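PDB 3ORQ: N5-Carboxyaminoimidazole ribonucleotide synthetase from Staphylococcus aureus subsp. aureus, which catalyses the ATP-dependent carboxylation of 5-aminoimidazole ribonucleotide with bicarbonate, giving N5-carboxyaminoimidazole ribonucleotide in purine biosynthesis. Local coordinates for residues E82-A86 with Q87-L91; K224-V227 with P228-D232; E239-N242 with K243-S247; C286-Q290 with F291-I295. All coordinates share one frame; numbering follows the deposited sequence.

Contact 1: E82-A86 with Q87-L91; sequences ENISA and QQLKL
Ser85 and Ala86 pass from an extended backbone into helix 86-95, and their carbonyls start its hydrogen-bond ladder: Leu89 N binds Ser85 O at 3.1 Å, and Lys90 N binds Ala86 O at 2.9 Å. The hydroxyl of Ser85 turns back over the first turn, where OG accepts from Gln88 N at 2.9 Å with an N-H...O angle of 157°. This is a serine N-cap, and it serves an amide of the first turn, which has no carbonyl of the helix four residues back. Gln88 CB lies 3.3 Å from the same Ser85 OG, so the methylene leans on the capping oxygen while the amide end bends away to a weak hydrogen bond with Glu64. The cap ends the loop that leads from strand 76-79 of the preATP-grasp domain into the helix. One residue earlier, Ile84 extends its chain alongside the first turn. With CG1 opposite the backbone N (chi1 175°) and CD1 extended beyond it, the methyl reaches Leu89 CB at 3.9 Å, the two side chains crossing at about a right angle. Ile84 also packs on Leu67 of helix 64-73, whereas Leu89 turns to Ile105 of helix 103-109.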
loop_
_atom_site.group_PDB
_atom_site.type_symbol
_atom_site.label_atom_id
_atom_site.label_comp_id
_atom_site.label_asym_id
_atom_site.label_seq_id
_atom_site.Cartn_x
_atom_site.Cartn_y
_atom_site.Cartn_z
ATOM N N GLU A 82 11.311 -9.082 18.109
ATOM C CA GLU A 82 11.474 -9.491 19.504
ATOM C C GLU A 82 12.855 -9.197 20.085
ATOM O O GLU A 82 13.155 -9.617 21.188
ATOM C CB GLU A 82 11.199 -10.980 19.636
ATOM C CG GLU A 82 9.974 -11.444 18.889
ATOM C CD GLU A 82 10.291 -12.104 17.569
ATOM O OE1 GLU A 82 10.932 -11.467 16.711
ATOM O OE2 GLU A 82 9.875 -13.273 17.396
ATOM N N ASN A 83 13.673 -8.455 19.346
ATOM C CA ASN A 83 15.020 -8.069 19.782
ATOM C C ASN A 83 15.108 -7.586 21.229
ATOM O O ASN A 83 15.737 -8.230 22.058
ATOM C CB ASN A 83 15.576 -6.947 18.885
ATOM C CG ASN A 83 15.012 -6.978 17.475
ATOM O OD1 ASN A 83 15.446 -7.771 16.632
ATOM N ND2 ASN A 83 14.047 -6.089 17.205
ATOM N N ILE A 84 14.458 -6.452 21.502
ATOM C CA ILE A 84 14.626 -5.677 22.735
ATOM C C ILE A 84 14.532 -6.466 24.037
ATOM O O ILE A 84 13.828 -7.471 24.110
ATOM C CB ILE A 84 13.636 -4.484 22.782
ATOM C CG1 ILE A 84 13.742 -3.757 24.138
ATOM C CG2 ILE A 84 12.222 -4.944 22.450
ATOM C CD1 ILE A 84 13.047 -2.420 24.225
ATOM N N SER A 85 15.242 -6.007 25.064
ATOM C CA SER A 85 15.161 -6.658 26.350
ATOM C C SER A 85 13.851 -6.323 27.039
ATOM O O SER A 85 13.409 -5.166 27.055
ATOM C CB SER A 85 16.323 -6.254 27.245
ATOM O OG SER A 85 15.988 -5.132 28.028
ATOM N N ALA A 86 13.244 -7.349 27.622
ATOM C CA ALA A 86 12.019 -7.211 28.371
ATOM C C ALA A 86 12.150 -6.177 29.480
ATOM O O ALA A 86 11.185 -5.452 29.780
ATOM C CB ALA A 86 11.636 -8.554 28.984
ATOM N N GLN A 87 13.333 -6.131 30.093
ATOM C CA GLN A 87 13.589 -5.205 31.175
ATOM C C GLN A 87 13.568 -3.750 30.695
ATOM O O GLN A 87 13.030 -2.894 31.375
ATOM C CB GLN A 87 14.917 -5.535 31.875
ATOM C CG GLN A 87 14.869 -5.344 33.399
ATOM C CD GLN A 87 14.497 -3.912 33.820
ATOM O OE1 GLN A 87 13.407 -3.665 34.388
ATOM N NE2 GLN A 87 15.396 -2.959 33.522
ATOM N N GLN A 88 14.137 -3.479 29.520
ATOM C CA GLN A 88 14.133 -2.128 28.975
ATOM C C GLN A 88 12.693 -1.713 28.610
ATOM O O GLN A 88 12.275 -0.582 28.847
ATOM C CB GLN A 88 15.036 -2.031 27.737
ATOM C CG GLN A 88 16.490 -1.673 28.037
ATOM C CD GLN A 88 16.629 -0.408 28.880
ATOM O OE1 GLN A 88 16.300 0.688 28.434
ATOM N NE2 GLN A 88 17.114 -0.563 30.110
ATOM N N LEU A 89 11.967 -2.650 28.013
ATOM C CA LEU A 89 10.650 -2.408 27.497
ATOM C C LEU A 89 9.659 -2.182 28.664
ATOM O O LEU A 89 8.763 -1.351 28.562
ATOM C CB LEU A 89 10.238 -3.593 26.632
ATOM C CG LEU A 89 8.889 -3.586 25.914
ATOM C CD1 LEU A 89 8.799 -2.360 24.982
ATOM C CD2 LEU A 89 8.694 -4.888 25.125
ATOM N N LYS A 90 9.850 -2.901 29.777
ATOM C CA LYS A 90 9.029 -2.676 30.980
ATOM C C LYS A 90 9.179 -1.233 31.482
ATOM O O LYS A 90 8.198 -0.543 31.650
ATOM C CB LYS A 90 9.310 -3.722 32.089
ATOM C CG LYS A 90 8.546 -3.477 33.381
ATOM C CD LYS A 90 8.711 -4.607 34.393
ATOM C CE LYS A 90 7.989 -4.286 35.739
ATOM N NZ LYS A 90 8.691 -3.185 36.491
ATOM N N LEU A 91 10.412 -0.777 31.666
ATOM C CA LEU A 91 10.670 0.629 31.952
ATOM C C LEU A 91 9.950 1.610 31.008
ATOM O O LEU A 91 9.431 2.605 31.454
ATOM C CB LEU A 91 12.161 0.919 31.879
ATOM C CG LEU A 91 12.986 0.354 33.025
ATOM C CD1 LEU A 91 14.347 1.061 33.022
ATOM C CD2 LEU A 91 12.251 0.476 34.401
#

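Contact 2: K224-V227 with P228-D232; sequences KTIV and PARID
Two torsions set Ile226 against Arg230: chi1 of -68° swings Ile226 CG1 to the side of its own backbone N, and chi2 of -176° carries CD1 straight outward, while Arg230 bends at chi3 and returns its guanidinium toward the strand. The methyl Ile226 CD1 then sits over one face of the guanidinium, displaced toward its rim, with Arg230 NH2 at 3.4 Å and Arg230 CZ at 3.5 Å. No hydrogen bond joins the two segments. The flat group is packed by a methyl over its face, and its N-H groups are left to be used around the periphery. There Arg230 NH2 makes salt bridges with Glu214 and Glu366, and NH1 donates to Asn363. Lys224 NZ, 4.7 Å from Arg230 NH2, shares the Glu366 carboxylate and also pairs with Glu216, so the two cations are probably balanced by these acidic groups. The contact lies where strand 221-227, in the ATP-grasp domain and part of the large antiparallel sheet, gives way to the loop before helix 234-245. A cis peptide bond between Val227 and Pro228 turns the chain at this exit. Val227 CG1 is pressed closely against Pro228 CA, at 3.5 Å, and the proline ring also borders Leu309. Beyond the turn, the backbone of Ala229 bonds to Leu212, still following the neighbouring strand 207-218. Ile226 also packs against Val362 and Glu366 of helix 362-372, the same C-terminal helix that supplies an acid to Arg230.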
loop_
_atom_site.group_PDB
_atom_site.type_symbol
_atom_site.label_atom_id
_atom_site.label_comp_id
_atom_site.label_asym_id
_atom_site.label_seq_id
_atom_site.Cartn_x
_atom_site.Cartn_y
_atom_site.Cartn_z
ATOM N N LYS A 224 7.233 -20.642 0.939
ATOM C CA LYS A 224 5.974 -20.515 0.211
ATOM C C LYS A 224 4.813 -20.490 1.180
ATOM O O LYS A 224 4.759 -21.303 2.072
ATOM C CB LYS A 224 5.779 -21.679 -0.769
ATOM C CG LYS A 224 4.425 -21.670 -1.496
ATOM C CD LYS A 224 4.430 -22.592 -2.678
ATOM C CE LYS A 224 5.049 -23.972 -2.278
ATOM N NZ LYS A 224 4.127 -24.814 -1.412
ATOM N N THR A 225 3.901 -19.540 1.002
ATOM C CA THR A 225 2.640 -19.475 1.771
ATOM C C THR A 225 1.500 -19.492 0.798
ATOM O O THR A 225 1.502 -18.721 -0.174
ATOM C CB THR A 225 2.577 -18.189 2.622
ATOM O OG1 THR A 225 3.661 -18.226 3.574
ATOM C CG2 THR A 225 1.199 -18.016 3.323
ATOM N N ILE A 226 0.541 -20.390 1.035
ATOM C CA ILE A 226 -0.653 -20.501 0.183
ATOM C C ILE A 226 -1.889 -20.201 0.983
ATOM O O ILE A 226 -2.045 -20.693 2.089
ATOM C CB ILE A 226 -0.819 -21.927 -0.370
ATOM C CG1 ILE A 226 0.313 -22.224 -1.354
ATOM C CG2 ILE A 226 -2.240 -22.103 -0.975
ATOM C CD1 ILE A 226 0.201 -23.563 -2.030
ATOM N N VAL A 227 -2.780 -19.394 0.421
ATOM C CA VAL A 227 -3.979 -19.027 1.105
ATOM C C VAL A 227 -5.094 -19.111 0.087
ATOM O O VAL A 227 -4.981 -18.508 -0.990
ATOM C CB VAL A 227 -3.889 -17.569 1.671
ATOM C CG1 VAL A 227 -5.112 -17.232 2.492
ATOM C CG2 VAL A 227 -2.630 -17.400 2.541
ATOM N N PRO A 228 -6.204 -19.793 0.435
ATOM C CA PRO A 228 -6.468 -20.368 1.752
ATOM C C PRO A 228 -5.756 -21.693 1.936
ATOM O O PRO A 228 -5.583 -22.443 0.949
ATOM C CB PRO A 228 -7.998 -20.588 1.739
ATOM C CG PRO A 228 -8.355 -20.809 0.319
ATOM C CD PRO A 228 -7.337 -20.003 -0.495
ATOM N N ALA A 229 -5.333 -21.976 3.172
ATOM C CA ALA A 229 -4.683 -23.262 3.488
ATOM C C ALA A 229 -5.559 -24.446 2.988
ATOM O O ALA A 229 -6.768 -24.503 3.247
ATOM C CB ALA A 229 -4.422 -23.370 4.972
ATOM N N ARG A 230 -4.953 -25.354 2.228
ATOM C CA ARG A 230 -5.669 -26.510 1.667
ATOM C C ARG A 230 -6.035 -27.625 2.684
ATOM O O ARG A 230 -6.454 -28.706 2.301
ATOM C CB ARG A 230 -4.891 -27.107 0.483
ATOM C CG ARG A 230 -4.785 -26.162 -0.711
ATOM C CD ARG A 230 -3.695 -26.585 -1.673
ATOM N NE ARG A 230 -2.367 -26.714 -1.067
ATOM C CZ ARG A 230 -1.237 -26.746 -1.769
ATOM N NH1 ARG A 230 -1.293 -26.638 -3.083
ATOM N NH2 ARG A 230 -0.052 -26.883 -1.173
ATOM N N ILE A 231 -5.891 -27.348 3.972
ATOM C CA ILE A 231 -6.341 -28.254 5.013
ATOM C C ILE A 231 -7.194 -27.480 6.038
ATOM O O ILE A 231 -6.828 -26.397 6.486
ATOM C CB ILE A 231 -5.148 -28.954 5.651
ATOM C CG1 ILE A 231 -5.551 -29.722 6.896
ATOM C CG2 ILE A 231 -4.034 -27.969 5.970
ATOM C CD1 ILE A 231 -4.414 -30.565 7.423
ATOM N N ASP A 232 -8.343 -28.039 6.401
ATOM C CA ASP A 232 -9.289 -27.332 7.247
ATOM C C ASP A 232 -8.915 -27.431 8.716
ATOM O O ASP A 232 -9.203 -28.435 9.365
ATOM C CB ASP A 232 -10.698 -27.878 7.012
ATOM C CG ASP A 232 -11.755 -27.138 7.818
ATOM O OD1 ASP A 232 -11.602 -25.906 8.057
ATOM O OD2 ASP A 232 -12.752 -27.804 8.201
#

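Contact 3: E239-N242 with K243-S247; sequences EQVN and KIIQS
Val241 and Ile245 stand one turn apart near the C-terminal end of helix 234-245, an alpha-helix of the ATP-grasp domain that packs on the sheet containing strands 252-261 and 266-272. Three successive carbonyls here are satisfied by amides four residues on. Glu239 O accepts from Lys243 N at 3.2 Å. Gln240 O receives Ile244 N at 2.9 Å, and Val241 O accepts from Ile245 N, also at 2.9 Å. Ladder spacing then tightens: Gln246 N bonds to Lys243 O and Ser247 N to Ile244 O, both three residues back, as the chain leaves the helix. The side-chain amide of Gln246 folds back to Asn242 O, but its approach has a poor angle and makes no hydrogen bond.

Away from the backbone, the amide of Gln240 is directed out of the helix, and its OE1 accepts from Lys124 N, tying the helix to the loop after helix 111-120. Glu239 and Lys243 carry opposite charges along one flank, yet Glu239 OE1 and Lys243 NZ remain 5.7 Å apart, so any attraction is probably weak. On the buried side, Ile244 lies against Val256 and Ile271, while Val241 meets Val256 and Leu197. Ile245 bends at chi2 (70°), which brings its terminal methyl back toward the preceding turn. There Ile245 CD1 lies 3.3 Å from Val241 O and is pressed to 3.4 Å from Val241 CG1.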
loop_
_atom_site.group_PDB
_atom_site.type_symbol
_atom_site.label_atom_id
_atom_site.label_comp_id
_atom_site.label_asym_id
_atom_site.label_seq_id
_atom_site.Cartn_x
_atom_site.Cartn_y
_atom_site.Cartn_z
ATOM N N GLU A 239 -9.381 -22.139 18.455
ATOM C CA GLU A 239 -9.528 -22.631 19.827
ATOM C C GLU A 239 -8.202 -22.489 20.549
ATOM O O GLU A 239 -8.179 -22.105 21.713
ATOM C CB GLU A 239 -10.009 -24.095 19.861
ATOM C CG GLU A 239 -11.478 -24.313 19.431
ATOM C CD GLU A 239 -11.860 -25.816 19.167
ATOM O OE1 GLU A 239 -10.972 -26.694 19.090
ATOM O OE2 GLU A 239 -13.062 -26.116 19.016
ATOM N N GLN A 240 -7.094 -22.810 19.869
ATOM C CA GLN A 240 -5.809 -22.699 20.510
ATOM C C GLN A 240 -5.480 -21.237 20.805
ATOM O O GLN A 240 -4.949 -20.924 21.869
ATOM C CB GLN A 240 -4.720 -23.358 19.679
ATOM C CG GLN A 240 -5.012 -24.802 19.345
ATOM C CD GLN A 240 -5.001 -25.689 20.596
ATOM O OE1 GLN A 240 -3.965 -25.827 21.246
ATOM N NE2 GLN A 240 -6.170 -26.265 20.949
ATOM N N VAL A 241 -5.791 -20.338 19.868
ATOM C CA VAL A 241 -5.548 -18.910 20.083
ATOM C C VAL A 241 -6.320 -18.379 21.280
ATOM O O VAL A 241 -5.761 -17.704 22.154
ATOM C CB VAL A 241 -5.857 -18.070 18.830
ATOM C CG1 VAL A 241 -5.694 -16.624 19.146
ATOM C CG2 VAL A 241 -4.888 -18.448 17.678
ATOM N N ASN A 242 -7.604 -18.709 21.339
ATOM C CA ASN A 242 -8.396 -18.364 22.504
ATOM C C ASN A 242 -7.791 -18.832 23.807
ATOM O O ASN A 242 -7.875 -18.120 24.795
ATOM C CB ASN A 242 -9.820 -18.846 22.369
ATOM C CG ASN A 242 -10.538 -18.206 21.191
ATOM O OD1 ASN A 242 -10.247 -17.050 20.776
ATOM N ND2 ASN A 242 -11.495 -18.949 20.640
ATOM N N LYS A 243 -7.142 -19.997 23.824
ATOM C CA LYS A 243 -6.438 -20.426 25.041
ATOM C C LYS A 243 -5.231 -19.533 25.285
ATOM O O LYS A 243 -4.994 -19.081 26.412
ATOM C CB LYS A 243 -6.000 -21.885 24.952
ATOM C CG LYS A 243 -7.117 -22.901 25.236
ATOM C CD LYS A 243 -6.722 -24.289 24.720
ATOM C CE LYS A 243 -7.772 -25.350 25.093
ATOM N NZ LYS A 243 -8.998 -25.363 24.237
ATOM N N ILE A 244 -4.483 -19.245 24.218
ATOM C CA ILE A 244 -3.227 -18.513 24.360
ATOM C C ILE A 244 -3.450 -17.113 24.898
ATOM O O ILE A 244 -2.643 -16.591 25.670
ATOM C CB ILE A 244 -2.496 -18.422 23.006
ATOM C CG1 ILE A 244 -2.124 -19.815 22.515
ATOM C CG2 ILE A 244 -1.307 -17.464 23.084
ATOM C CD1 ILE A 244 -1.455 -19.838 21.126
ATOM N N ILE A 245 -4.539 -16.506 24.459
ATOM C CA ILE A 245 -4.916 -15.136 24.801
ATOM C C ILE A 245 -5.344 -14.950 26.273
ATOM O O ILE A 245 -5.348 -13.846 26.802
ATOM C CB ILE A 245 -6.039 -14.707 23.803
ATOM C CG1 ILE A 245 -5.439 -13.893 22.663
ATOM C CG2 ILE A 245 -7.230 -13.985 24.447
ATOM C CD1 ILE A 245 -4.606 -14.690 21.745
ATOM N N GLN A 246 -5.706 -16.021 26.949
ATOM C CA GLN A 246 -5.952 -15.908 28.406
ATOM C C GLN A 246 -4.681 -15.914 29.238
ATOM O O GLN A 246 -4.733 -15.664 30.438
ATOM C CB GLN A 246 -6.897 -16.989 28.938
ATOM C CG GLN A 246 -8.368 -16.643 28.771
ATOM C CD GLN A 246 -8.966 -17.318 27.544
ATOM O OE1 GLN A 246 -9.062 -18.562 27.479
ATOM N NE2 GLN A 246 -9.379 -16.498 26.553
ATOM N N SER A 247 -3.559 -16.235 28.619
ATOM C CA SER A 247 -2.321 -16.331 29.374
ATOM C C SER A 247 -1.290 -15.266 29.032
ATOM O O SER A 247 -0.373 -15.030 29.842
ATOM C CB SER A 247 -1.715 -17.744 29.252
ATOM O OG SER A 247 -2.546 -18.702 29.918
#

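Contact 4: C286-Q290 with F291-I295; sequences CDYSQ and FDTHI
Ser289 places its hydroxyl over the start of helix 290-298 while Asp292 answers from within the first turn. CB of Asp292 lies 3.6 Å from Ser289 O; beyond it, chi1 of -61° sets CG anti to the carbonyl carbon and turns the carboxylate back to the cap. CG passes 3.5 Å from Ser289 OG, and the carboxylate then divides its work. OD2 accepts from Ser289 N at 3.0 Å, the N-H...O angle being 165°, with the donor coming from above the carboxylate plane. OD1 is taken up by Ser30, through a hydrogen bond, and by Lys33, through a salt bridge, both of helix 22-33. In return, Ser289 OG accepts from Asp292 N at 3.2 Å and, weakly, from Phe291 N.

These reciprocal bonds make a capping box, which seals the N terminus of the helix as the chain arrives from helix 282-285. The partial positive charge of the helix start probably favours the aspartate as an anion. The ladder itself opens with Thr293 N bound to Ser289 O at 3.2 Å.

Carbon contacts accompany the box. Gln290 CG lies over one face of the Phe291 ring as a CH-pi contact, 4.2 Å from the centroid. At the edge of that ring, near its plane, lies Ser289 OG. Phe291 also packs on Met26 and Met27 of helix 22-33. Tyr288 CB touches Thr293 CG2 at 4.0 Å, and the tyrosine ring meets His337 of the second subunit, so the approach to the cap also belongs to the dimer interface.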
loop_
_atom_site.group_PDB
_atom_site.type_symbol
_atom_site.label_atom_id
_atom_site.label_comp_id
_atom_site.label_asym_id
_atom_site.label_seq_id
_atom_site.Cartn_x
_atom_site.Cartn_y
_atom_site.Cartn_z
ATOM N N CYS A 286 -6.236 -9.415 0.583
ATOM C CA CYS A 286 -7.323 -9.196 1.597
ATOM C C CYS A 286 -7.804 -7.783 1.533
ATOM O O CYS A 286 -7.126 -6.920 0.960
ATOM C CB CYS A 286 -6.834 -9.486 3.039
ATOM S SG CYS A 286 -6.361 -11.207 3.334
ATOM N N ASP A 287 -8.942 -7.519 2.160
ATOM C CA ASP A 287 -9.464 -6.155 2.166
ATOM C C ASP A 287 -8.751 -5.296 3.216
ATOM O O ASP A 287 -8.912 -4.057 3.238
ATOM C CB ASP A 287 -10.991 -6.151 2.369
ATOM C CG ASP A 287 -11.446 -7.025 3.546
ATOM O OD1 ASP A 287 -10.609 -7.727 4.159
ATOM O OD2 ASP A 287 -12.656 -7.019 3.865
ATOM N N TYR A 288 -7.994 -5.955 4.101
ATOM C CA TYR A 288 -7.117 -5.288 5.085
ATOM C C TYR A 288 -5.831 -6.111 5.123
ATOM O O TYR A 288 -5.879 -7.330 4.973
ATOM C CB TYR A 288 -7.694 -5.319 6.492
ATOM C CG TYR A 288 -9.052 -4.625 6.665
ATOM C CD1 TYR A 288 -10.238 -5.363 6.516
ATOM C CD2 TYR A 288 -9.140 -3.279 7.005
ATOM C CE1 TYR A 288 -11.481 -4.785 6.667
ATOM C CE2 TYR A 288 -10.417 -2.646 7.135
ATOM C CZ TYR A 288 -11.574 -3.438 6.966
ATOM O OH TYR A 288 -12.829 -2.891 7.116
ATOM N N SER A 289 -4.683 -5.471 5.334
ATOM C CA SER A 289 -3.448 -6.247 5.496
ATOM C C SER A 289 -3.116 -6.354 6.963
ATOM O O SER A 289 -3.659 -5.630 7.768
ATOM C CB SER A 289 -2.266 -5.598 4.739
ATOM O OG SER A 289 -1.648 -4.594 5.539
ATOM N N GLN A 290 -2.171 -7.214 7.299
ATOM C CA GLN A 290 -1.818 -7.422 8.695
ATOM C C GLN A 290 -1.160 -6.191 9.280
ATOM O O GLN A 290 -1.150 -6.007 10.503
ATOM C CB GLN A 290 -0.938 -8.673 8.851
ATOM C CG GLN A 290 0.327 -8.690 8.039
ATOM C CD GLN A 290 1.318 -9.746 8.487
ATOM O OE1 GLN A 290 2.268 -10.054 7.763
ATOM N NE2 GLN A 290 1.135 -10.273 9.685
ATOM N N PHE A 291 -0.624 -5.343 8.405
ATOM C CA PHE A 291 -0.049 -4.048 8.852
ATOM C C PHE A 291 -1.131 -2.985 9.073
ATOM O O PHE A 291 -1.030 -2.210 10.044
ATOM C CB PHE A 291 1.038 -3.551 7.857
ATOM C CG PHE A 291 2.098 -4.568 7.619
ATOM C CD1 PHE A 291 3.067 -4.808 8.600
ATOM C CD2 PHE A 291 2.034 -5.418 6.491
ATOM C CE1 PHE A 291 4.033 -5.802 8.420
ATOM C CE2 PHE A 291 2.997 -6.420 6.296
ATOM C CZ PHE A 291 4.005 -6.603 7.253
ATOM N N ASP A 292 -2.162 -2.946 8.204
ATOM C CA ASP A 292 -3.248 -2.005 8.416
ATOM C C ASP A 292 -3.870 -2.281 9.781
ATOM O O ASP A 292 -3.998 -1.373 10.592
ATOM C CB ASP A 292 -4.342 -2.140 7.350
ATOM C CG ASP A 292 -3.839 -1.858 5.934
ATOM O OD1 ASP A 292 -2.902 -1.019 5.735
ATOM O OD2 ASP A 292 -4.382 -2.531 5.012
ATOM N N THR A 293 -4.270 -3.520 10.032
ATOM C CA THR A 293 -4.894 -3.827 11.315
ATOM C C THR A 293 -3.889 -3.606 12.493
ATOM O O THR A 293 -4.269 -3.258 13.576
ATOM C CB THR A 293 -5.469 -5.242 11.348
ATOM O OG1 THR A 293 -4.434 -6.175 11.028
ATOM C CG2 THR A 293 -6.583 -5.396 10.331
ATOM N N HIS A 294 -2.601 -3.766 12.259
ATOM C CA HIS A 294 -1.665 -3.528 13.339
ATOM C C HIS A 294 -1.747 -2.079 13.792
ATOM O O HIS A 294 -1.805 -1.795 15.002
ATOM C CB HIS A 294 -0.228 -3.850 12.913
ATOM C CG HIS A 294 0.750 -3.821 14.053
ATOM N ND1 HIS A 294 0.886 -4.867 14.938
ATOM C CD2 HIS A 294 1.630 -2.877 14.460
ATOM C CE1 HIS A 294 1.824 -4.590 15.821
ATOM N NE2 HIS A 294 2.278 -3.378 15.573
ATOM N N ILE A 295 -1.777 -1.158 12.829
ATOM C CA ILE A 295 -1.854 0.285 13.133
ATOM C C ILE A 295 -3.201 0.642 13.752
ATOM O O ILE A 295 -3.287 1.468 14.692
ATOM C CB ILE A 295 -1.696 1.115 11.843
ATOM C CG1 ILE A 295 -0.369 0.770 11.154
ATOM C CG2 ILE A 295 -1.789 2.645 12.171
ATOM C CD1 ILE A 295 0.901 0.832 12.101
#

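From the N terminus, the four contacts follow in series, each a short local closure with none nested in or crossing another. Contact 1 closes the loop between strand 76-79 and helix 86-95 in the preATP-grasp domain. The chain then enters the ATP-grasp domain, where contact 2 ends strand 221-227 and contact 3 lies on helix 234-245, the next element, their centres about 22 Å apart. Contact 4 links helix 282-285 to helix 290-298 and comes within about 6 Å of contact 2, nearest atoms, without touching it. Contacts 1 and 2 lie on opposite sides of the chain's centre, while contact 4 also reaches helix 22-33 and the second subunit.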